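Local coordinates for Boca/mesd chaperone for ywtd beta-propeller-egf protein 1 (Caenorhabditis elegans, PDB 3OFG), which probably acts in the endoplasmic reticulum as a chaperone for maturation of LDL-receptor-type YWTD beta-propeller domains, this chain being its structured domain, at residues F31-T36 with V52-D57; Q69-K74 with V86-Q91. One frame throughout, in Å; residues are numbered along the deposited sequence.

Interaction 1. Residues F31-T36 with V52-D57; sequences FTEKWT and VFVIDD
T32 and T36, one turn apart on helix 29-45, meet V52, V54 and D57 and so dock the first helix of a ferredoxin-like βαββαβ fold onto an outermost strand of its sheet. The helix and strand segments run nearly antiparallel, at 158°. The closer packing is on the buried threonine side. T32 OG1 donates a hydrogen bond to D57 O at 2.8 Å, with a C=O...donor angle of 135°; I28 O, also bonded to this hydroxyl, shares its single hydrogen. T32 CG2, held anti to the backbone N, meets V54 CG1 at 4.1 Å. An alanine here would probably leave D57 O without this hydroxyl partner and open a gap beside V54 CG1. One turn on, T36 OG1 touches both valines, V52 through CG1 and V54 through CG2. The solvent side is looser: E33 crosses V54 at about a right angle and meets it through CG alone, 4.1 Å from V54 CG2, while its carboxylate makes a long, weak ion pair with R29. D57 OD1 forms a salt bridge with R29. Within the helix, T36 N and T36 OG1 both bond to T32 O, arriving from opposite faces of the carbonyl plane.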
loop_
_atom_site.group_PDB
_atom_site.type_symbol
_atom_site.label_atom_id
_atom_site.label_comp_id
_atom_site.label_asym_id
_atom_site.label_seq_id
_atom_site.Cartn_x
_atom_site.Cartn_y
_atom_site.Cartn_z
ATOM N N PHE A 31 -12.170 12.834 -7.397
ATOM C CA PHE A 31 -11.120 13.842 -7.536
ATOM C C PHE A 31 -9.757 13.188 -7.289
ATOM O O PHE A 31 -8.802 13.393 -8.057
ATOM C CB PHE A 31 -11.435 14.945 -6.533
ATOM C CG PHE A 31 -10.579 16.167 -6.627
ATOM C CD1 PHE A 31 -10.898 17.185 -7.510
ATOM C CD2 PHE A 31 -9.528 16.361 -5.764
ATOM C CE1 PHE A 31 -10.129 18.347 -7.559
ATOM C CE2 PHE A 31 -8.764 17.526 -5.818
ATOM C CZ PHE A 31 -9.090 18.510 -6.696
ATOM N N THR A 32 -9.657 12.349 -6.278
ATOM C CA THR A 32 -8.411 11.617 -6.023
ATOM C C THR A 32 -8.073 10.690 -7.166
ATOM O O THR A 32 -6.933 10.644 -7.606
ATOM C CB THR A 32 -8.578 10.822 -4.746
ATOM O OG1 THR A 32 -8.824 11.770 -3.698
ATOM C CG2 THR A 32 -7.345 9.984 -4.403
ATOM N N GLU A 33 -9.070 10.005 -7.712
ATOM C CA GLU A 33 -8.821 9.094 -8.822
ATOM C C GLU A 33 -8.396 9.883 -10.053
ATOM O O GLU A 33 -7.442 9.467 -10.748
ATOM C CB GLU A 33 -10.041 8.217 -9.102
ATOM C CG GLU A 33 -10.288 7.209 -7.973
ATOM C CD GLU A 33 -11.348 6.163 -8.230
ATOM O OE1 GLU A 33 -11.897 6.120 -9.341
ATOM O OE2 GLU A 33 -11.603 5.363 -7.299
ATOM N N LYS A 34 -9.015 11.018 -10.322
ATOM C CA LYS A 34 -8.651 11.829 -11.465
ATOM C C LYS A 34 -7.212 12.281 -11.347
ATOM O O LYS A 34 -6.387 12.119 -12.265
ATOM C CB LYS A 34 -9.558 13.052 -11.570
ATOM C CG LYS A 34 -9.112 14.053 -12.615
ATOM C CD LYS A 34 -10.058 15.237 -12.740
ATOM C CE LYS A 34 -9.484 16.320 -13.619
ATOM N NZ LYS A 34 -10.458 17.445 -13.775
ATOM N N TRP A 35 -6.889 12.914 -10.225
ATOM C CA TRP A 35 -5.604 13.590 -10.128
ATOM C C TRP A 35 -4.440 12.638 -9.917
ATOM O O TRP A 35 -3.356 12.882 -10.448
ATOM C CB TRP A 35 -5.649 14.717 -9.071
ATOM C CG TRP A 35 -6.400 15.863 -9.664
ATOM C CD1 TRP A 35 -7.715 16.203 -9.456
ATOM C CD2 TRP A 35 -5.917 16.728 -10.682
ATOM N NE1 TRP A 35 -8.065 17.244 -10.284
ATOM C CE2 TRP A 35 -6.974 17.579 -11.041
ATOM C CE3 TRP A 35 -4.682 16.877 -11.316
ATOM C CZ2 TRP A 35 -6.829 18.580 -12.012
ATOM C CZ3 TRP A 35 -4.545 17.878 -12.277
ATOM C CH2 TRP A 35 -5.608 18.714 -12.597
ATOM N N THR A 36 -4.640 11.540 -9.199
ATOM C CA THR A 36 -3.551 10.578 -9.065
ATOM C C THR A 36 -3.191 9.982 -10.403
ATOM O O THR A 36 -2.012 9.749 -10.665
ATOM C CB THR A 36 -3.809 9.478 -8.021
ATOM O OG1 THR A 36 -5.019 8.781 -8.316
ATOM C CG2 THR A 36 -3.889 10.090 -6.633
ATOM N N VAL A 52 -0.453 2.798 -9.144
ATOM C CA VAL A 52 -1.291 3.514 -8.193
ATOM C C VAL A 52 -2.367 2.625 -7.599
ATOM O O VAL A 52 -3.043 1.886 -8.311
ATOM C CB VAL A 52 -2.034 4.670 -8.889
ATOM C CG1 VAL A 52 -2.897 5.449 -7.912
ATOM C CG2 VAL A 52 -1.050 5.610 -9.573
ATOM N N PHE A 53 -2.535 2.717 -6.288
ATOM C CA PHE A 53 -3.640 2.086 -5.588
ATOM C C PHE A 53 -4.334 3.175 -4.776
ATOM O O PHE A 53 -3.733 3.732 -3.876
ATOM C CB PHE A 53 -3.158 0.962 -4.649
ATOM C CG PHE A 53 -2.372 -0.120 -5.339
ATOM C CD1 PHE A 53 -3.006 -1.228 -5.856
ATOM C CD2 PHE A 53 -1.014 -0.015 -5.465
ATOM C CE1 PHE A 53 -2.263 -2.227 -6.504
ATOM C CE2 PHE A 53 -0.285 -1.001 -6.099
ATOM C CZ PHE A 53 -0.917 -2.097 -6.602
ATOM N N VAL A 54 -5.596 3.461 -5.055
ATOM C CA VAL A 54 -6.369 4.416 -4.274
ATOM C C VAL A 54 -6.922 3.647 -3.081
ATOM O O VAL A 54 -7.780 2.779 -3.229
ATOM C CB VAL A 54 -7.460 5.082 -5.140
ATOM C CG1 VAL A 54 -8.301 6.038 -4.295
ATOM C CG2 VAL A 54 -6.800 5.805 -6.312
ATOM N N ILE A 55 -6.387 3.921 -1.903
ATOM C CA ILE A 55 -6.696 3.126 -0.713
ATOM C C ILE A 55 -7.671 3.815 0.233
ATOM O O ILE A 55 -8.196 3.190 1.147
ATOM C CB ILE A 55 -5.413 2.744 0.059
ATOM C CG1 ILE A 55 -4.613 3.984 0.489
ATOM C CG2 ILE A 55 -4.562 1.802 -0.789
ATOM C CD1 ILE A 55 -3.565 3.673 1.554
ATOM N N ASP A 56 -7.918 5.106 0.043
ATOM C CA ASP A 56 -8.952 5.849 0.765
ATOM C C ASP A 56 -9.525 6.851 -0.215
ATOM O O ASP A 56 -8.952 7.087 -1.286
ATOM C CB ASP A 56 -8.380 6.614 1.958
ATOM C CG ASP A 56 -7.906 5.713 3.053
ATOM O OD1 ASP A 56 -8.761 5.147 3.773
ATOM O OD2 ASP A 56 -6.685 5.584 3.195
ATOM N N ASP A 57 -10.636 7.479 0.149
ATOM C CA ASP A 57 -11.257 8.443 -0.762
ATOM C C ASP A 57 -10.354 9.635 -1.044
ATOM O O ASP A 57 -10.508 10.305 -2.063
ATOM C CB ASP A 57 -12.571 8.981 -0.200
ATOM C CG ASP A 57 -13.650 7.935 -0.090
ATOM O OD1 ASP A 57 -13.582 6.900 -0.776
ATOM O OD2 ASP A 57 -14.595 8.203 0.685
#

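Interaction 2. Residues Q69-K74 with V86-Q91; sequences QAFEAK and VTIEGQ
A70, at the start of helix 70-78, presents its methyl to I88, with A70 CB 4.1 Å from I88 CD1 and slightly farther from I88 CG2. The same small side chain also touches L11 and F64, so it is enclosed by two strands of the sheet, 83-89 and 59-64, and a neighbouring loop. F71 follows, with a CA-CB bond that points away from the strand. Its ring nevertheless turns back, and I88 CD1 sits over one face, offset toward the rim on the side of CD1, CE1 and CZ. The nearest of these is F71 CE1, 3.6 Å from I88 CD1. The methyl carbon is 3.9 Å from the centroid of the F71 ring and 24° off the ring normal, a CH-pi contact in which the two side chains cross at about a right angle. This is the second half of the ferredoxin-like fold, a split beta-alpha-beta unit: helix 70-78 links strand 59-64 to the parallel strand 83-89, with strand 12-17 lying between them. Helix and strand segments are accordingly almost antiparallel, at 170°. A73 faces the sheet instead, packing on L13 and F64. K74 then spans both strand residues. Its CG is anti to the backbone N (chi1 174°) and the chain stays extended beyond it, sliding past V86 in the opposite direction. K74 CG meets V86 CG1 at 3.7 Å, and K74 CD meets I88 CD1 at the same distance, so that I88 CD1 is shared by the F71 ring and the lysine methylenes. Farther out, K74 CE comes to 3.5 Å from V86 O. Beneath the lysine, the buried V86 side chain also rests on L77 and L78, later in the same helix.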
loop_
_atom_site.group_PDB
_atom_site.type_symbol
_atom_site.label_atom_id
_atom_site.label_comp_id
_atom_site.label_asym_id
_atom_site.label_seq_id
_atom_site.Cartn_x
_atom_site.Cartn_y
_atom_site.Cartn_z
ATOM N N GLN A 69 13.850 6.334 -7.248
ATOM C CA GLN A 69 13.145 7.497 -7.781
ATOM C C GLN A 69 12.114 8.079 -6.826
ATOM O O GLN A 69 11.428 9.036 -7.160
ATOM C CB GLN A 69 12.466 7.126 -9.094
ATOM C CG GLN A 69 13.467 6.647 -10.138
ATOM C CD GLN A 69 12.823 6.402 -11.455
ATOM O OE1 GLN A 69 11.938 5.577 -11.585
ATOM N NE2 GLN A 69 13.253 7.140 -12.453
ATOM N N ALA A 70 12.001 7.506 -5.633
ATOM C CA ALA A 70 10.960 7.925 -4.697
ATOM C C ALA A 70 11.082 9.386 -4.351
ATOM O O ALA A 70 10.072 10.081 -4.192
ATOM C CB ALA A 70 11.028 7.095 -3.421
ATOM N N PHE A 71 12.301 9.876 -4.215
ATOM C CA PHE A 71 12.492 11.249 -3.858
ATOM C C PHE A 71 12.151 12.208 -4.984
ATOM O O PHE A 71 11.600 13.248 -4.733
ATOM C CB PHE A 71 13.906 11.433 -3.312
ATOM C CG PHE A 71 14.079 10.740 -1.998
ATOM C CD1 PHE A 71 13.620 11.331 -0.849
ATOM C CD2 PHE A 71 14.571 9.456 -1.939
ATOM C CE1 PHE A 71 13.708 10.675 0.355
ATOM C CE2 PHE A 71 14.668 8.792 -0.721
ATOM C CZ PHE A 71 14.220 9.404 0.413
ATOM N N GLU A 72 12.475 11.835 -6.210
ATOM C CA GLU A 72 12.081 12.634 -7.368
ATOM C C GLU A 72 10.560 12.731 -7.403
ATOM O O GLU A 72 10.005 13.798 -7.664
ATOM C CB GLU A 72 12.603 11.971 -8.656
ATOM C CG GLU A 72 12.167 12.646 -9.952
ATOM C CD GLU A 72 12.677 11.932 -11.208
ATOM O OE1 GLU A 72 13.432 10.936 -11.093
ATOM O OE2 GLU A 72 12.302 12.366 -12.320
ATOM N N ALA A 73 9.876 11.630 -7.134
ATOM C CA ALA A 73 8.415 11.636 -7.181
ATOM C C ALA A 73 7.825 12.464 -6.061
ATOM O O ALA A 73 6.881 13.198 -6.289
ATOM C CB ALA A 73 7.853 10.225 -7.145
ATOM N N LYS A 74 8.380 12.360 -4.848
ATOM C CA LYS A 74 7.878 13.165 -3.740
ATOM C C LYS A 74 8.058 14.652 -4.035
ATOM O O LYS A 74 7.174 15.444 -3.789
ATOM C CB LYS A 74 8.577 12.759 -2.429
ATOM C CG LYS A 74 8.232 13.640 -1.259
ATOM C CD LYS A 74 8.753 13.074 0.061
ATOM C CE LYS A 74 8.444 14.029 1.186
ATOM N NZ LYS A 74 8.969 13.538 2.489
ATOM N N VAL A 86 2.797 13.887 1.580
ATOM C CA VAL A 86 3.462 12.794 0.900
ATOM C C VAL A 86 4.457 12.212 1.857
ATOM O O VAL A 86 5.306 12.936 2.405
ATOM C CB VAL A 86 4.246 13.227 -0.344
ATOM C CG1 VAL A 86 4.946 12.030 -0.983
ATOM C CG2 VAL A 86 3.347 13.898 -1.365
ATOM N N THR A 87 4.387 10.912 2.075
ATOM C CA THR A 87 5.388 10.230 2.898
ATOM C C THR A 87 5.956 9.058 2.131
ATOM O O THR A 87 5.269 8.475 1.261
ATOM C CB THR A 87 4.790 9.747 4.213
ATOM O OG1 THR A 87 3.739 8.820 3.948
ATOM C CG2 THR A 87 4.232 10.915 5.014
ATOM N N ILE A 88 7.182 8.663 2.427
ATOM C CA ILE A 88 7.838 7.556 1.751
ATOM C C ILE A 88 8.041 6.491 2.791
ATOM O O ILE A 88 8.494 6.786 3.907
ATOM C CB ILE A 88 9.179 7.967 1.189
ATOM C CG1 ILE A 88 9.007 9.027 0.105
ATOM C CG2 ILE A 88 9.876 6.784 0.569
ATOM C CD1 ILE A 88 10.309 9.716 -0.287
ATOM N N GLU A 89 7.680 5.257 2.462
ATOM C CA GLU A 89 7.898 4.140 3.372
ATOM C C GLU A 89 8.487 2.936 2.669
ATOM O O GLU A 89 8.175 2.650 1.523
ATOM C CB GLU A 89 6.600 3.727 4.095
ATOM C CG GLU A 89 6.131 4.697 5.196
ATOM N N GLY A 90 9.360 2.248 3.394
ATOM C CA GLY A 90 9.813 0.932 3.006
ATOM C C GLY A 90 9.062 -0.102 3.816
ATOM O O GLY A 90 8.081 0.183 4.473
ATOM N N GLN A 91 9.555 -1.321 3.770
ATOM C CA GLN A 91 8.915 -2.423 4.477
ATOM C C GLN A 91 8.849 -2.141 5.969
ATOM O O GLN A 91 9.738 -1.498 6.556
ATOM C CB GLN A 91 9.682 -3.706 4.250
ATOM C CG GLN A 91 11.059 -3.679 4.890
ATOM C CD GLN A 91 11.909 -4.875 4.512
ATOM O OE1 GLN A 91 13.080 -4.719 4.150
ATOM N NE2 GLN A 91 11.341 -6.083 4.601
#

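In the fold
Interactions 1 and 2 are the two helix-on-edge-strand contacts of one four-stranded antiparallel sheet, whose order is 50-56, 59-64, 12-17, 83-89. They follow one another along the chain and lie on opposite sides of its centre, with their own centres about 17 Å apart and nearest atoms about 9 Å apart. Strands 59-64 and 12-17 connect them: T36 touches A60 and A70 touches F64, while T32 reaches V17 and I88 reaches L13. Both also approach the second subunit. On the strand side of interaction 1, F53 and I55 pack on F14 of that subunit and D56 forms a salt bridge with its R59; beyond the strand of interaction 2, Q91 packs on its Q51.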